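Local coordinates for protein endo-pectate lyase (Erwinia chrysanthemi, PDB 3B4N) that cleaves the alpha-1,4 linkages of polygalacturonate by calcium-dependent beta-elimination and probably acts also on highly methylated pectins, from within the chain, at residues I154-A159 with D173-D178; C182-V187 with K202-V207; E194-N199 with D223-H228; N232-V237 with P263-V268. One frame throughout, in Å; residues are numbered along the deposited sequence.

Contact 1: I154-A159 with D173-D178; sequences IILKNA and DGIHCD. With ZN (zinc ion), chain F; ZN (zinc ion), chain E; ZN (zinc ion), chain D.
Two successive coils of the right-handed parallel beta helix meet where Ile154, Ile155 and Leu156 pair with Ile175, His176 and Cys177, and the same turn of the solenoid carries a row of zinc ions. The two strands run parallel with their axes 4.7 Å apart. His176 is gripped through its backbone on one edge: its N donates to Ile154 O at 2.9 Å, and its O accepts from Leu156 N at 2.7 Å. Leu156 O then takes the N-H of Asp178, continuing the pairing.

Stacking of like positions, the hallmark of a beta helix, separates two environments here. On the face of Ile154, Leu156 and Ile175 the side chains are buried in the core; CD1 of Leu156 reaches CG2 of Ile175 at 3.9 Å, and Ile184 covers both residues from the adjoining wall of the coil. The opposite face, with Ile155 and His176, binds metal. The imidazole of His176 bridges two zinc ions, ND1 holding one at 2.1 Å together with Asp178 OD1, and NE2 the other together with Asp173 OD1. Asp173 OD1 and Asp178 OD1 both lie in the ring plane, at its edge. With CG beside its backbone N (chi1 -74°), Asp178 holds its carboxylate on the Ile155 side, OD1 lying 3.4 Å from Ile155 CG2. Asp173 bridges as well: while OD1 serves the zinc at NE2, OD2 binds a third at 2.0 Å, shared with Asp195 of the following coil.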
loop_
_atom_site.group_PDB
_atom_site.type_symbol
_atom_site.label_atom_id
_atom_site.label_comp_id
_atom_site.label_asym_id
_atom_site.label_seq_id
_atom_site.Cartn_x
_atom_site.Cartn_y
_atom_site.Cartn_z
ATOM N N ILE A 154 -7.215 -10.683 7.697
ATOM C CA ILE A 154 -6.282 -11.730 7.307
ATOM C C ILE A 154 -5.073 -11.641 8.216
ATOM O O ILE A 154 -4.592 -10.541 8.508
ATOM C CB ILE A 154 -5.790 -11.538 5.844
ATOM C CG1 ILE A 154 -6.964 -11.640 4.870
ATOM C CG2 ILE A 154 -4.692 -12.561 5.512
ATOM C CD1 ILE A 154 -7.580 -13.027 4.780
ATOM N N ILE A 155 -4.588 -12.793 8.666
ATOM C CA ILE A 155 -3.411 -12.866 9.518
ATOM C C ILE A 155 -2.358 -13.676 8.777
ATOM O O ILE A 155 -2.620 -14.797 8.318
ATOM C CB ILE A 155 -3.711 -13.558 10.860
ATOM C CG1 ILE A 155 -4.725 -12.734 11.653
ATOM C CG2 ILE A 155 -2.424 -13.718 11.662
ATOM C CD1 ILE A 155 -5.156 -13.385 12.936
ATOM N N LEU A 156 -1.170 -13.104 8.659
ATOM C CA LEU A 156 -0.074 -13.761 7.971
ATOM C C LEU A 156 1.022 -14.109 8.974
ATOM O O LEU A 156 1.384 -13.297 9.825
ATOM C CB LEU A 156 0.494 -12.827 6.891
ATOM C CG LEU A 156 -0.481 -12.290 5.842
ATOM C CD1 LEU A 156 0.243 -11.275 4.958
ATOM C CD2 LEU A 156 -1.030 -13.442 5.000
ATOM N N LYS A 157 1.533 -15.331 8.888
ATOM C CA LYS A 157 2.627 -15.765 9.749
ATOM C C LYS A 157 3.672 -16.296 8.775
ATOM O O LYS A 157 3.564 -17.426 8.295
ATOM C CB LYS A 157 2.156 -16.859 10.713
ATOM C CG LYS A 157 1.226 -16.325 11.806
ATOM C CD LYS A 157 0.791 -17.420 12.779
ATOM C CE LYS A 157 1.981 -18.012 13.520
ATOM N NZ LYS A 157 2.762 -16.968 14.243
ATOM N N ASN A 158 4.661 -15.458 8.467
ATOM C CA ASN A 158 5.717 -15.786 7.501
ATOM C C ASN A 158 5.022 -16.248 6.226
ATOM O O ASN A 158 5.387 -17.257 5.620
ATOM C CB ASN A 158 6.637 -16.890 8.033
ATOM C CG ASN A 158 7.932 -16.992 7.244
ATOM O OD1 ASN A 158 8.259 -18.041 6.679
ATOM N ND2 ASN A 158 8.681 -15.898 7.204
ATOM N N ALA A 159 4.025 -15.476 5.810
ATOM C CA ALA A 159 3.227 -15.810 4.642
ATOM C C ALA A 159 2.983 -14.632 3.711
ATOM O O ALA A 159 3.185 -13.471 4.075
ATOM C CB ALA A 159 1.890 -16.393 5.093
ATOM N N ASP A 173 -9.642 -4.284 10.877
ATOM C CA ASP A 173 -8.252 -3.968 11.203
ATOM C C ASP A 173 -7.265 -4.469 10.143
ATOM O O ASP A 173 -6.148 -4.891 10.453
ATOM C CB ASP A 173 -7.850 -4.505 12.577
ATOM C CG ASP A 173 -6.616 -3.815 13.116
ATOM O OD1 ASP A 173 -5.883 -4.403 13.928
ATOM O OD2 ASP A 173 -6.378 -2.658 12.721
ATOM N N GLY A 174 -7.710 -4.452 8.893
ATOM C CA GLY A 174 -6.840 -4.829 7.791
ATOM C C GLY A 174 -6.121 -6.159 7.834
ATOM O O GLY A 174 -6.696 -7.180 8.205
ATOM N N ILE A 175 -4.853 -6.141 7.438
ATOM C CA ILE A 175 -4.037 -7.351 7.369
ATOM C C ILE A 175 -2.881 -7.320 8.357
ATOM O O ILE A 175 -2.119 -6.361 8.386
ATOM C CB ILE A 175 -3.461 -7.527 5.945
ATOM C CG1 ILE A 175 -4.607 -7.528 4.929
ATOM C CG2 ILE A 175 -2.621 -8.797 5.866
ATOM C CD1 ILE A 175 -4.154 -7.613 3.472
ATOM N N HIS A 176 -2.749 -8.371 9.163
ATOM C CA HIS A 176 -1.668 -8.459 10.139
ATOM C C HIS A 176 -0.527 -9.359 9.706
ATOM O O HIS A 176 -0.767 -10.439 9.166
ATOM C CB HIS A 176 -2.153 -9.059 11.462
ATOM C CG HIS A 176 -2.888 -8.110 12.346
ATOM N ND1 HIS A 176 -3.135 -8.386 13.672
ATOM C CD2 HIS A 176 -3.461 -6.909 12.095
ATOM C CE1 HIS A 176 -3.831 -7.396 14.203
ATOM N NE2 HIS A 176 -4.043 -6.487 13.266
ATOM N N CYS A 177 0.702 -8.901 9.916
ATOM C CA CYS A 177 1.857 -9.756 9.702
ATOM C C CYS A 177 2.216 -10.036 11.162
ATOM O O CYS A 177 2.802 -9.192 11.841
ATOM C CB CYS A 177 3.008 -9.030 9.032
ATOM S SG CYS A 177 4.514 -10.061 8.960
ATOM N N ASP A 178 1.852 -11.213 11.660
ATOM C CA ASP A 178 2.106 -11.510 13.065
ATOM C C ASP A 178 3.354 -12.297 13.446
ATOM O O ASP A 178 3.594 -12.567 14.626
ATOM C CB ASP A 178 0.850 -12.137 13.670
ATOM C CG ASP A 178 -0.256 -11.106 13.889
ATOM O OD1 ASP A 178 -1.422 -11.506 14.020
ATOM O OD2 ASP A 178 0.046 -9.891 13.928
HETATM ZN ZN ZN F . -4.131 -4.684 14.405
HETATM ZN ZN ZN E . -2.626 -10.095 14.772
HETATM ZN ZN ZN D . -4.826 -1.568 13.365
HETATM O O HOH W 1 -1.996 -9.234 16.481
HETATM O O HOH W 2 -3.295 -2.447 13.886
HETATM O O HOH W 3 -5.430 -0.909 15.104
#

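Contact 2: C182-V187 with K202-V207; sequences CTIENV and KTMTIV
Parallel strand pairing between consecutive coils joins Cys182-Glu185 to Met204-Val207, on a beta-helix wall distinct from the zinc-binding one. Five backbone bonds run along it. Cys182 N gives to Thr203 O, Thr205 N to Cys182 O and Asn186 N to Val207 O; between them Ile184 uses both its N, to Thr205 O at 2.8 Å, and its O, which receives Val207 N from 31° out of the carbonyl plane.

Inside the coil, Ile184 and Ile206 lie side by side. Ile206 CD1 meets both CB and CD1 of Ile184 at 3.9 Å, because its CG1 stands beside the backbone N and chi2 of -56° folds CD1 back toward the neighbouring strand. Met204 SD closes on Ile184 CD1 at 4.1 Å, and Ala197 lies against both residues. On the outer face Thr183 and Thr205 point the same way, while CG2 of Thr183 touches CG2 of Val207 at 3.8 Å. Glu185 CG passes Val207 CB.

Water 4 donates to Cys182 O at 3.0 Å and is hydrogen-bonded to Thr205 OG1 at 2.8 Å. The chemistry divides the strand pair into an apolar inner side and an outer side where hydroxyls, methyls and the carboxylate of Glu185 mix with water.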
loop_
_atom_site.group_PDB
_atom_site.type_symbol
_atom_site.label_atom_id
_atom_site.label_comp_id
_atom_site.label_asym_id
_atom_site.label_seq_id
_atom_site.Cartn_x
_atom_site.Cartn_y
_atom_site.Cartn_z
ATOM N N CYS A 182 6.390 -11.395 5.942
ATOM C CA CYS A 182 5.146 -11.400 5.213
ATOM C C CYS A 182 5.171 -10.435 4.047
ATOM O O CYS A 182 5.804 -9.380 4.104
ATOM C CB CYS A 182 3.999 -10.982 6.119
ATOM S SG CYS A 182 3.950 -11.670 7.805
ATOM N N THR A 183 4.475 -10.813 2.991
ATOM C CA THR A 183 4.365 -9.966 1.821
ATOM C C THR A 183 2.888 -9.778 1.501
ATOM O O THR A 183 2.104 -10.732 1.491
ATOM C CB THR A 183 5.116 -10.573 0.619
ATOM O OG1 THR A 183 6.521 -10.559 0.899
ATOM C CG2 THR A 183 4.863 -9.761 -0.636
ATOM N N ILE A 184 2.514 -8.522 1.285
ATOM C CA ILE A 184 1.145 -8.135 0.962
ATOM C C ILE A 184 1.302 -7.560 -0.440
ATOM O O ILE A 184 1.749 -6.428 -0.632
ATOM C CB ILE A 184 0.641 -7.117 2.003
ATOM C CG1 ILE A 184 0.639 -7.780 3.390
ATOM C CG2 ILE A 184 -0.733 -6.608 1.620
ATOM C CD1 ILE A 184 0.287 -6.829 4.541
ATOM N N GLU A 185 0.930 -8.377 -1.417
ATOM C CA GLU A 185 1.140 -8.079 -2.825
ATOM C C GLU A 185 -0.129 -7.827 -3.619
ATOM O O GLU A 185 -1.005 -8.676 -3.693
ATOM C CB GLU A 185 1.926 -9.258 -3.407
ATOM C CG GLU A 185 2.341 -9.161 -4.847
ATOM C CD GLU A 185 3.263 -10.301 -5.235
ATOM O OE1 GLU A 185 3.722 -10.328 -6.396
ATOM O OE2 GLU A 185 3.534 -11.175 -4.379
ATOM N N ASN A 186 -0.205 -6.657 -4.236
ATOM C CA ASN A 186 -1.372 -6.260 -5.010
ATOM C C ASN A 186 -2.682 -6.381 -4.243
ATOM O O ASN A 186 -3.589 -7.118 -4.631
ATOM C CB ASN A 186 -1.474 -7.041 -6.318
ATOM C CG ASN A 186 -2.464 -6.406 -7.268
ATOM O OD1 ASN A 186 -2.571 -5.175 -7.323
ATOM N ND2 ASN A 186 -3.191 -7.225 -8.022
ATOM N N VAL A 187 -2.766 -5.647 -3.143
ATOM C CA VAL A 187 -3.979 -5.623 -2.345
ATOM C C VAL A 187 -4.573 -4.230 -2.530
ATOM O O VAL A 187 -3.845 -3.240 -2.634
ATOM C CB VAL A 187 -3.696 -5.905 -0.850
ATOM C CG1 VAL A 187 -4.953 -5.627 -0.023
ATOM C CG2 VAL A 187 -3.284 -7.376 -0.678
ATOM N N LYS A 202 8.602 -9.844 11.586
ATOM C CA LYS A 202 10.000 -9.499 11.342
ATOM C C LYS A 202 10.157 -8.520 10.184
ATOM O O LYS A 202 10.773 -7.463 10.349
ATOM C CB LYS A 202 10.815 -10.772 11.076
ATOM C CG LYS A 202 12.322 -10.575 11.074
ATOM C CD LYS A 202 12.853 -10.163 12.440
ATOM C CE LYS A 202 14.372 -10.122 12.438
ATOM N NZ LYS A 202 14.927 -9.417 13.637
ATOM N N THR A 203 9.643 -8.882 9.012
ATOM C CA THR A 203 9.683 -7.990 7.854
ATOM C C THR A 203 8.344 -8.070 7.145
ATOM O O THR A 203 7.907 -9.155 6.762
ATOM C CB THR A 203 10.774 -8.362 6.822
ATOM O OG1 THR A 203 12.059 -8.362 7.446
ATOM C CG2 THR A 203 10.807 -7.320 5.707
ATOM N N MET A 204 7.686 -6.926 6.993
ATOM C CA MET A 204 6.405 -6.859 6.292
ATOM C C MET A 204 6.642 -6.033 5.023
ATOM O O MET A 204 7.016 -4.862 5.092
ATOM C CB MET A 204 5.334 -6.217 7.183
ATOM C CG MET A 204 3.999 -6.012 6.460
ATOM S SD MET A 204 2.697 -5.373 7.534
ATOM C CE MET A 204 3.074 -3.627 7.456
ATOM N N THR A 205 6.439 -6.656 3.869
ATOM C CA THR A 205 6.672 -5.998 2.590
ATOM C C THR A 205 5.385 -5.757 1.821
ATOM O O THR A 205 4.603 -6.688 1.618
ATOM C CB THR A 205 7.607 -6.859 1.711
ATOM O OG1 THR A 205 8.832 -7.090 2.413
ATOM C CG2 THR A 205 7.910 -6.166 0.386
ATOM N N ILE A 206 5.161 -4.505 1.417
ATOM C CA ILE A 206 3.993 -4.125 0.626
ATOM C C ILE A 206 4.529 -4.001 -0.802
ATOM O O ILE A 206 5.431 -3.196 -1.055
ATOM C CB ILE A 206 3.428 -2.753 1.056
ATOM C CG1 ILE A 206 3.176 -2.705 2.572
ATOM C CG2 ILE A 206 2.152 -2.461 0.275
ATOM C CD1 ILE A 206 2.256 -3.794 3.116
ATOM N N VAL A 207 3.989 -4.803 -1.717
ATOM C CA VAL A 207 4.421 -4.810 -3.123
ATOM C C VAL A 207 3.254 -4.339 -3.976
ATOM O O VAL A 207 2.317 -5.095 -4.251
ATOM C CB VAL A 207 4.857 -6.230 -3.576
ATOM C CG1 VAL A 207 5.402 -6.178 -5.005
ATOM C CG2 VAL A 207 5.932 -6.771 -2.644
HETATM O O HOH W 4 8.799 -9.422 3.907
#

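Contact 3: E194-N199 with D223-H228; sequences EDAATN and DKVLQH. With ZN (zinc ion), chain D.
Asp195 meets Lys224 just ahead of the point where strands 197-199 and 224-228 pair in parallel, and the lysine can be followed from its base outward. CB of Lys224 carries CG between the backbone N and the carbonyl carbon (chi1 79°), and a bend at chi2 turns CD toward the other coil, where it lies 4.0 Å from Asp195 CB. CE passes Asp195 OD1 at 3.2 Å. At the tip, NZ forms a salt bridge with that same oxygen at 3.0 Å, on its anti lone pair, and a weak hydrogen bond to Glu194 O. Asp195 OD1 also binds zinc at 1.9 Å, so the ammonium and the metal share one oxygen. Asp173 OD2 and waters 2 and 3 also bind this zinc, Asp195 OD2 stands at a longer 2.6 Å from it, and water 2 is hydrogen-bonded to Thr198 OG1.

Deeper in, Val225 O accepts Ala196 N at 2.7 Å on a lone pair and, weakly, Ala197 N. Regular pairing follows through Gln227, whose N and O bond to Ala197 O and Asn199 N. Asn199 and His228 lie side by side, pointing the same way: Asn199 CB sits over the ring face, 4.1 Å from the centroid, and its ND2 hangs above the rim, the amide and ring planes 29° apart. The tips of this pair are held from outside, Asn199 by Gly201 and Thr235, His228 by Ser233 and Trp251. Strand 175-179 flanks 197-199 and strand 246-253 flanks 224-228 in the same sheet, while Met204 and Ile206 of strand 203-207 pack against its inner side.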
loop_
_atom_site.group_PDB
_atom_site.type_symbol
_atom_site.label_atom_id
_atom_site.label_comp_id
_atom_site.label_asym_id
_atom_site.label_seq_id
_atom_site.Cartn_x
_atom_site.Cartn_y
_atom_site.Cartn_z
ATOM N N GLU A 194 -9.352 0.859 10.325
ATOM C CA GLU A 194 -8.414 1.275 11.378
ATOM C C GLU A 194 -7.060 1.629 10.767
ATOM O O GLU A 194 -6.452 2.653 11.086
ATOM C CB GLU A 194 -8.235 0.161 12.409
ATOM C CG GLU A 194 -9.456 -0.103 13.279
ATOM C CD GLU A 194 -9.876 1.107 14.103
ATOM O OE1 GLU A 194 -8.992 1.877 14.541
ATOM O OE2 GLU A 194 -11.092 1.281 14.328
ATOM N N ASP A 195 -6.592 0.748 9.895
ATOM C CA ASP A 195 -5.335 0.918 9.178
ATOM C C ASP A 195 -5.334 -0.168 8.119
ATOM O O ASP A 195 -6.210 -1.027 8.123
ATOM C CB ASP A 195 -4.122 0.795 10.123
ATOM C CG ASP A 195 -4.289 -0.291 11.171
ATOM O OD1 ASP A 195 -4.518 0.043 12.349
ATOM O OD2 ASP A 195 -4.190 -1.475 10.819
ATOM N N ALA A 196 -4.365 -0.136 7.209
ATOM C CA ALA A 196 -4.305 -1.119 6.123
ATOM C C ALA A 196 -3.590 -2.426 6.477
ATOM O O ALA A 196 -4.101 -3.520 6.196
ATOM C CB ALA A 196 -3.638 -0.483 4.894
ATOM N N ALA A 197 -2.403 -2.312 7.064
ATOM C CA ALA A 197 -1.608 -3.476 7.448
ATOM C C ALA A 197 -0.831 -3.144 8.704
ATOM O O ALA A 197 -0.472 -1.986 8.940
ATOM C CB ALA A 197 -0.653 -3.858 6.322
ATOM N N THR A 198 -0.557 -4.173 9.497
ATOM C CA THR A 198 0.135 -4.033 10.773
ATOM C C THR A 198 1.323 -4.975 10.856
ATOM O O THR A 198 1.184 -6.182 10.663
ATOM C CB THR A 198 -0.827 -4.353 11.944
ATOM O OG1 THR A 198 -1.988 -3.523 11.848
ATOM C CG2 THR A 198 -0.145 -4.143 13.288
ATOM N N ASN A 199 2.492 -4.418 11.140
ATOM C CA ASN A 199 3.690 -5.214 11.264
ATOM C C ASN A 199 3.935 -5.598 12.720
ATOM O O ASN A 199 4.386 -4.788 13.534
ATOM C CB ASN A 199 4.905 -4.449 10.710
ATOM C CG ASN A 199 6.142 -5.327 10.606
ATOM O OD1 ASN A 199 6.139 -6.466 11.080
ATOM N ND2 ASN A 199 7.199 -4.806 9.987
ATOM N N ASP A 223 -6.019 8.158 9.386
ATOM C CA ASP A 223 -4.855 8.098 10.254
ATOM C C ASP A 223 -3.774 7.332 9.496
ATOM O O ASP A 223 -3.570 7.570 8.310
ATOM C CB ASP A 223 -5.228 7.401 11.568
ATOM C CG ASP A 223 -4.217 7.643 12.685
ATOM O OD1 ASP A 223 -3.135 8.218 12.434
ATOM O OD2 ASP A 223 -4.513 7.239 13.832
ATOM N N LYS A 224 -3.094 6.402 10.149
ATOM C CA LYS A 224 -2.027 5.689 9.460
ATOM C C LYS A 224 -2.477 4.575 8.528
ATOM O O LYS A 224 -3.532 3.970 8.708
ATOM C CB LYS A 224 -1.018 5.130 10.476
ATOM C CG LYS A 224 -1.434 3.851 11.188
ATOM C CD LYS A 224 -2.674 4.027 12.054
ATOM C CE LYS A 224 -2.908 2.779 12.900
ATOM N NZ LYS A 224 -4.250 2.775 13.553
ATOM N N VAL A 225 -1.657 4.326 7.515
ATOM C CA VAL A 225 -1.900 3.255 6.561
ATOM C C VAL A 225 -1.213 2.005 7.113
ATOM O O VAL A 225 -1.848 0.949 7.270
ATOM C CB VAL A 225 -1.312 3.603 5.178
ATOM C CG1 VAL A 225 -1.460 2.429 4.231
ATOM C CG2 VAL A 225 -2.048 4.819 4.608
ATOM N N LEU A 226 0.071 2.142 7.433
ATOM C CA LEU A 226 0.859 1.036 7.964
ATOM C C LEU A 226 1.229 1.270 9.429
ATOM O O LEU A 226 1.865 2.274 9.777
ATOM C CB LEU A 226 2.132 0.849 7.113
ATOM C CG LEU A 226 1.890 0.714 5.601
ATOM C CD1 LEU A 226 3.221 0.717 4.843
ATOM C CD2 LEU A 226 1.114 -0.556 5.310
ATOM N N GLN A 227 0.800 0.346 10.288
ATOM C CA GLN A 227 1.092 0.412 11.719
ATOM C C GLN A 227 2.227 -0.574 11.985
ATOM O O GLN A 227 2.225 -1.679 11.453
ATOM C CB GLN A 227 -0.154 0.024 12.520
ATOM C CG GLN A 227 0.031 -0.003 14.036
ATOM C CD GLN A 227 0.368 1.356 14.624
ATOM O OE1 GLN A 227 0.064 2.399 14.043
ATOM N NE2 GLN A 227 0.987 1.346 15.799
ATOM N N HIS A 228 3.188 -0.179 12.803
ATOM C CA HIS A 228 4.349 -1.030 13.060
ATOM C C HIS A 228 4.577 -1.126 14.566
ATOM O O HIS A 228 4.946 -0.136 15.217
ATOM C CB HIS A 228 5.538 -0.400 12.319
ATOM C CG HIS A 228 6.753 -1.265 12.223
ATOM N ND1 HIS A 228 7.673 -1.111 11.207
ATOM C CD2 HIS A 228 7.257 -2.213 13.049
ATOM C CE1 HIS A 228 8.694 -1.925 11.416
ATOM N NE2 HIS A 228 8.466 -2.604 12.526
HETATM ZN ZN ZN D . -4.826 -1.568 13.365
HETATM O O HOH W 2 -3.295 -2.447 13.886
HETATM O O HOH W 3 -5.430 -0.909 15.104
#

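Contact 4: N232-V237 with P263-V268; sequences NSTTVV and PRFLTV
Phe265 O receives Thr235 N at 2.9 Å, the donor tilted 25° from the carbonyl plane, and the same oxygen lies 3.3 Å from Thr234 CA in a CA-H...O contact. The N of Phe265 donates in turn to Ser233 O, so both backbone polar groups of Phe265 bond to the facing strand. Thr267 repeats the pattern, its N bonding to Thr235 O and its O to Val237 N, and at the start Asn232 N reaches Pro263 O at 2.8 Å.

Outside the coil, Thr234 OG1 stands 3.8 Å from Phe265 CB and approaches the ring obliquely near CD1. That OG1 stands beside the backbone N (chi1 -49°), which leaves CG2 anti to the N and near Thr267 OG1, at 3.7 Å. On the inner side, Leu266 CD1 comes to 3.5 Å from Thr235 O, and Val237 CB meets Val268 CG2 at 4.1 Å; Trp251 packs on Thr235 and Leu266. The guanidinium of Arg264 is held elsewhere, by Asn229, Ser230 and Ser253. In-register parallel strands stacked coil upon coil, here with Val237 on Val268 inside, are the signature of the right-handed parallel beta helix of pectate lyases.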
loop_
_atom_site.group_PDB
_atom_site.type_symbol
_atom_site.label_atom_id
_atom_site.label_comp_id
_atom_site.label_asym_id
_atom_site.label_seq_id
_atom_site.Cartn_x
_atom_site.Cartn_y
_atom_site.Cartn_z
ATOM N N ASN A 232 12.970 -4.559 16.159
ATOM C CA ASN A 232 14.047 -5.214 15.410
ATOM C C ASN A 232 13.394 -5.737 14.135
ATOM O O ASN A 232 13.674 -6.850 13.682
ATOM C CB ASN A 232 14.614 -6.388 16.225
ATOM C CG ASN A 232 14.979 -5.991 17.645
ATOM O OD1 ASN A 232 15.879 -5.192 17.860
ATOM N ND2 ASN A 232 14.269 -6.543 18.616
ATOM N N SER A 233 12.531 -4.907 13.556
ATOM C CA SER A 233 11.760 -5.295 12.387
ATOM C C SER A 233 11.639 -4.180 11.365
ATOM O O SER A 233 11.807 -3.003 11.686
ATOM C CB SER A 233 10.372 -5.722 12.839
ATOM O OG SER A 233 9.812 -4.721 13.666
ATOM N N THR A 234 11.272 -4.562 10.149
ATOM C CA THR A 234 11.199 -3.626 9.041
ATOM C C THR A 234 9.923 -3.707 8.229
ATOM O O THR A 234 9.406 -4.798 7.994
ATOM C CB THR A 234 12.351 -3.916 8.049
ATOM O OG1 THR A 234 13.583 -4.018 8.778
ATOM C CG2 THR A 234 12.470 -2.822 6.989
ATOM N N THR A 235 9.422 -2.546 7.812
ATOM C CA THR A 235 8.279 -2.475 6.911
ATOM C C THR A 235 8.882 -1.938 5.610
ATOM O O THR A 235 9.566 -0.909 5.610
ATOM C CB THR A 235 7.181 -1.531 7.415
ATOM O OG1 THR A 235 6.614 -2.077 8.614
ATOM C CG2 THR A 235 6.073 -1.392 6.363
ATOM N N VAL A 236 8.651 -2.664 4.517
ATOM C CA VAL A 236 9.183 -2.316 3.201
ATOM C C VAL A 236 8.031 -1.949 2.269
ATOM O O VAL A 236 7.015 -2.638 2.244
ATOM C CB VAL A 236 9.959 -3.518 2.608
ATOM C CG1 VAL A 236 10.557 -3.157 1.245
ATOM C CG2 VAL A 236 11.053 -3.953 3.574
ATOM N N VAL A 237 8.194 -0.860 1.517
ATOM C CA VAL A 237 7.169 -0.404 0.582
ATOM C C VAL A 237 7.791 -0.218 -0.795
ATOM O O VAL A 237 8.674 0.626 -0.977
ATOM C CB VAL A 237 6.550 0.936 1.038
ATOM C CG1 VAL A 237 5.480 1.389 0.030
ATOM C CG2 VAL A 237 5.945 0.788 2.437
ATOM N N PRO A 263 14.497 -0.962 17.873
ATOM C CA PRO A 263 14.225 -0.038 16.768
ATOM C C PRO A 263 13.224 -0.589 15.769
ATOM O O PRO A 263 13.075 -1.802 15.635
ATOM C CB PRO A 263 15.595 0.136 16.132
ATOM C CG PRO A 263 16.186 -1.246 16.280
ATOM C CD PRO A 263 15.798 -1.634 17.692
ATOM N N ARG A 264 12.522 0.311 15.090
ATOM C CA ARG A 264 11.584 -0.080 14.040
ATOM C C ARG A 264 12.076 0.609 12.773
ATOM O O ARG A 264 12.472 1.778 12.800
ATOM C CB ARG A 264 10.166 0.358 14.379
ATOM C CG ARG A 264 9.657 -0.287 15.650
ATOM C CD ARG A 264 8.180 -0.058 15.825
ATOM N NE ARG A 264 7.668 -0.697 17.032
ATOM C CZ ARG A 264 7.250 -0.037 18.109
ATOM N NH1 ARG A 264 7.289 1.288 18.145
ATOM N NH2 ARG A 264 6.750 -0.702 19.138
ATOM N N PHE A 265 12.053 -0.114 11.661
ATOM C CA PHE A 265 12.551 0.430 10.418
ATOM C C PHE A 265 11.539 0.494 9.306
ATOM O O PHE A 265 10.668 -0.364 9.190
ATOM C CB PHE A 265 13.743 -0.391 9.926
ATOM C CG PHE A 265 14.842 -0.520 10.929
ATOM C CD1 PHE A 265 15.010 -1.700 11.642
ATOM C CD2 PHE A 265 15.716 0.538 11.153
ATOM C CE1 PHE A 265 16.045 -1.828 12.571
ATOM C CE2 PHE A 265 16.749 0.418 12.076
ATOM C CZ PHE A 265 16.914 -0.766 12.783
ATOM N N LEU A 266 11.665 1.530 8.493
ATOM C CA LEU A 266 10.822 1.686 7.320
ATOM C C LEU A 266 11.762 1.835 6.127
ATOM O O LEU A 266 12.728 2.601 6.178
ATOM C CB LEU A 266 9.939 2.930 7.422
ATOM C CG LEU A 266 9.223 3.296 6.111
ATOM C CD1 LEU A 266 8.160 2.243 5.795
ATOM C CD2 LEU A 266 8.599 4.681 6.224
ATOM N N THR A 267 11.489 1.085 5.069
ATOM C CA THR A 267 12.268 1.172 3.837
ATOM C C THR A 267 11.281 1.405 2.705
ATOM O O THR A 267 10.526 0.502 2.353
ATOM C CB THR A 267 13.025 -0.129 3.529
ATOM O OG1 THR A 267 13.920 -0.427 4.604
ATOM C CG2 THR A 267 13.832 0.014 2.233
ATOM N N VAL A 268 11.262 2.619 2.167
ATOM C CA VAL A 268 10.395 2.942 1.042
ATOM C C VAL A 268 11.277 3.128 -0.189
ATOM O O VAL A 268 12.211 3.937 -0.172
ATOM C CB VAL A 268 9.601 4.256 1.263
ATOM C CG1 VAL A 268 8.790 4.595 0.006
ATOM C CG2 VAL A 268 8.671 4.114 2.448
#

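In the fold
The four contacts sample two walls of one solenoid. Contacts 1 and 3 lie on the same sheet, their centres about 11 Å apart, and are joined by the probable hydrogen bonds Ile175 O to Thr198 N and Cys177 N to Thr198 O, as well as by the zinc that Asp173 and Asp195 share. Contacts 2 and 4 continue another wall, with Met204 O accepting Val236 N at 2.8 Å. Between the walls, the Cys177-Cys182 disulfide links contact 1 to contact 2, and a probable hydrogen bond between His228 NE2 of contact 3 and Ser233 OG of contact 4, 2.8 Å, joins those two. The side chain of Glu194, in contact 3, is about 9 Å from a bound calcium ion.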